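Local coordinates for uncharacterized protein (Parabacteroides merdae ATCC 43184, PDB 5BMT), which is of unknown function but is probably a lipoprotein that combines an OB-type domain with an immunoglobulin-like fold, at residues S205-Y210 and W224-I229. Numbering follows the deposited sequence.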
loop_
_atom_site.group_PDB
_atom_site.type_symbol
_atom_site.label_atom_id
_atom_site.label_comp_id
_atom_site.label_asym_id
_atom_site.label_seq_id
_atom_site.Cartn_x
_atom_site.Cartn_y
_atom_site.Cartn_z
ATOM N N SER A 205 14.678 1.194 3.588
ATOM C CA SER A 205 14.467 1.646 2.212
ATOM C C SER A 205 14.129 0.449 1.365
ATOM O O SER A 205 14.806 -0.585 1.461
ATOM C CB SER A 205 15.718 2.322 1.655
ATOM O OG SER A 205 16.045 3.507 2.357
ATOM N N TYR A 206 13.101 0.567 0.533
ATOM C CA TYR A 206 12.768 -0.547 -0.348
ATOM C C TYR A 206 12.208 -0.035 -1.668
ATOM O O TYR A 206 11.839 1.138 -1.799
ATOM C CB TYR A 206 11.778 -1.522 0.321
ATOM C CG TYR A 206 10.354 -0.999 0.373
ATOM C CD1 TYR A 206 9.917 -0.201 1.432
ATOM C CD2 TYR A 206 9.437 -1.317 -0.626
ATOM C CE1 TYR A 206 8.616 0.316 1.460
ATOM C CE2 TYR A 206 8.109 -0.874 -0.568
ATOM C CZ TYR A 206 7.718 -0.012 0.448
ATOM O OH TYR A 206 6.446 0.508 0.433
ATOM N N ARG A 207 12.157 -0.919 -2.649
ATOM C CA ARG A 207 11.515 -0.602 -3.911
ATOM C C ARG A 207 10.755 -1.828 -4.373
ATOM O O ARG A 207 11.004 -2.924 -3.858
ATOM C CB ARG A 207 12.520 -0.142 -4.957
ATOM C CG ARG A 207 13.517 -1.244 -5.253
ATOM C CD ARG A 207 14.522 -0.739 -6.237
ATOM N NE ARG A 207 15.469 -1.789 -6.580
ATOM C CZ ARG A 207 16.324 -1.692 -7.589
ATOM N NH1 ARG A 207 16.315 -0.623 -8.373
ATOM N NH2 ARG A 207 17.162 -2.678 -7.850
ATOM N N VAL A 208 9.873 -1.658 -5.357
ATOM C CA VAL A 208 9.077 -2.757 -5.890
ATOM C C VAL A 208 9.422 -2.935 -7.351
ATOM O O VAL A 208 9.287 -1.981 -8.123
ATOM C CB VAL A 208 7.562 -2.520 -5.696
ATOM C CG1 VAL A 208 6.748 -3.683 -6.287
ATOM C CG2 VAL A 208 7.220 -2.356 -4.218
ATOM N N LYS A 209 9.845 -4.165 -7.732
ATOM C CA LYS A 209 10.110 -4.472 -9.120
ATOM C C LYS A 209 8.882 -5.158 -9.732
ATOM O O LYS A 209 8.071 -5.786 -9.034
ATOM C CB LYS A 209 11.381 -5.285 -9.262
ATOM C CG LYS A 209 11.329 -6.737 -8.957
ATOM C CD LYS A 209 12.638 -7.356 -9.542
ATOM C CE LYS A 209 12.489 -8.816 -9.880
ATOM N NZ LYS A 209 13.567 -9.647 -9.276
ATOM N N TYR A 210 8.707 -4.997 -11.031
ATOM C CA TYR A 210 7.553 -5.558 -11.700
ATOM C C TYR A 210 7.905 -5.904 -13.147
ATOM O O TYR A 210 8.817 -5.299 -13.707
ATOM C CB TYR A 210 6.370 -4.540 -11.675
ATOM C CG TYR A 210 6.716 -3.182 -12.262
ATOM C CD1 TYR A 210 6.597 -2.938 -13.627
ATOM C CD2 TYR A 210 7.167 -2.145 -11.450
ATOM C CE1 TYR A 210 6.914 -1.695 -14.169
ATOM C CE2 TYR A 210 7.492 -0.895 -11.978
ATOM C CZ TYR A 210 7.357 -0.673 -13.341
ATOM O OH TYR A 210 7.660 0.553 -13.892
ATOM N N TRP A 224 12.466 -5.854 -16.416
ATOM C CA TRP A 224 11.749 -5.426 -15.211
ATOM C C TRP A 224 11.815 -3.933 -15.041
ATOM O O TRP A 224 12.821 -3.298 -15.412
ATOM C CB TRP A 224 12.406 -6.079 -13.978
ATOM C CG TRP A 224 12.439 -7.579 -14.024
ATOM C CD1 TRP A 224 13.348 -8.365 -14.680
ATOM C CD2 TRP A 224 11.466 -8.461 -13.468
ATOM N NE1 TRP A 224 13.040 -9.694 -14.491
ATOM C CE2 TRP A 224 11.892 -9.781 -13.741
ATOM C CE3 TRP A 224 10.303 -8.264 -12.694
ATOM C CZ2 TRP A 224 11.169 -10.896 -13.313
ATOM C CZ3 TRP A 224 9.588 -9.376 -12.274
ATOM C CH2 TRP A 224 10.024 -10.670 -12.582
ATOM N N GLY A 225 10.758 -3.399 -14.451
ATOM C CA GLY A 225 10.686 -1.997 -14.059
ATOM C C GLY A 225 10.810 -1.928 -12.551
ATOM O O GLY A 225 10.609 -2.935 -11.853
ATOM N N TYR A 226 11.108 -0.736 -12.018
ATOM C CA TYR A 226 11.274 -0.554 -10.581
ATOM C C TYR A 226 10.591 0.714 -10.155
ATOM O O TYR A 226 10.713 1.759 -10.833
ATOM C CB TYR A 226 12.784 -0.466 -10.205
ATOM C CG TYR A 226 13.565 -1.710 -10.577
ATOM C CD1 TYR A 226 14.065 -1.888 -11.867
ATOM C CD2 TYR A 226 13.784 -2.722 -9.645
ATOM C CE1 TYR A 226 14.728 -3.064 -12.237
ATOM C CE2 TYR A 226 14.498 -3.878 -9.986
ATOM C CZ TYR A 226 14.947 -4.051 -11.288
ATOM O OH TYR A 226 15.621 -5.197 -11.644
ATOM N N SER A 227 9.924 0.647 -9.024
ATOM C CA SER A 227 9.323 1.841 -8.432
ATOM C C SER A 227 10.411 2.764 -7.911
ATOM O O SER A 227 11.573 2.370 -7.793
ATOM C CB SER A 227 8.448 1.425 -7.241
ATOM O OG SER A 227 9.217 1.056 -6.095
ATOM N N LYS A 228 10.009 3.968 -7.516
ATOM C CA LYS A 228 10.886 4.833 -6.760
ATOM C C LYS A 228 11.153 4.173 -5.409
ATOM O O LYS A 228 10.407 3.266 -4.989
ATOM C CB LYS A 228 10.215 6.195 -6.514
ATOM C CG LYS A 228 10.009 7.018 -7.753
ATOM C CD LYS A 228 9.718 8.477 -7.390
ATOM C CE LYS A 228 8.321 8.746 -6.862
ATOM N NZ LYS A 228 8.253 10.046 -6.143
ATOM N N ILE A 229 12.189 4.630 -4.712
ATOM C CA ILE A 229 12.468 4.120 -3.389
ATOM C C ILE A 229 11.435 4.673 -2.389
ATOM O O ILE A 229 11.067 5.859 -2.419
ATOM C CB ILE A 229 13.917 4.480 -2.991
ATOM C CG1 ILE A 229 14.920 3.722 -3.905
ATOM C CG2 ILE A 229 14.193 4.227 -1.477
ATOM C CD1 ILE A 229 16.338 4.347 -3.931
HETATM O O HOH W 1 8.515 2.574 -12.195
#
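S227 OG is gripped by two hydrogen bonds: it accepts from V208 N at 2.9 Å, nearly straight at 165°, and gives its own proton to K228 O. With chi1 at 75° the hydroxyl sits in the crowded position between backbone N and carbonyl carbon, directed at R207-V208, so it takes the amide that a main-chain carbonyl would serve in regular pairing. S227 N closes the pair by donating to V208 O, in the carbonyl plane. Strand 221-233 is interrupted around here by a bulge or short loop; Y206 O takes a CA-H...O contact from I229 CA, and the backbone of Y206 bonds to S230. The two segments belong to the antiparallel hairpin of strands 203-214 and 221-233, whose first strand also runs parallel to strand 153-167 in the large sheet. Y210 and G225 form a hydrogen-bonded pair there, with G225 N reaching Y210 O at 2.8 Å nearly along the C=O axis. The Y210 ring folds back over G225, whose CA lies 3.9 Å from the ring centroid, at a place where a glycine fits under the ring. Water 1, in the plane of that ring, links Y210 OH to Y226 O. An alanine here in place of Y210 would lack the ring and hydroxyl, and would probably leave G225 less covered and water 1 less firmly held. On the opposite face of the hairpin, the extended R207 side chain turns one guanidinium face to Y226 CD2, which sits over its centre with R207 CZ 3.4 Å away, the two planes 22° apart, while NE bonds to T158. K209 CB packs beside Y226 CE2; farther out its chain crosses the W224 indole, CE 3.7 Å from the six-membered-ring centroid and NZ above it in a cation-pi contact at 4.7 Å.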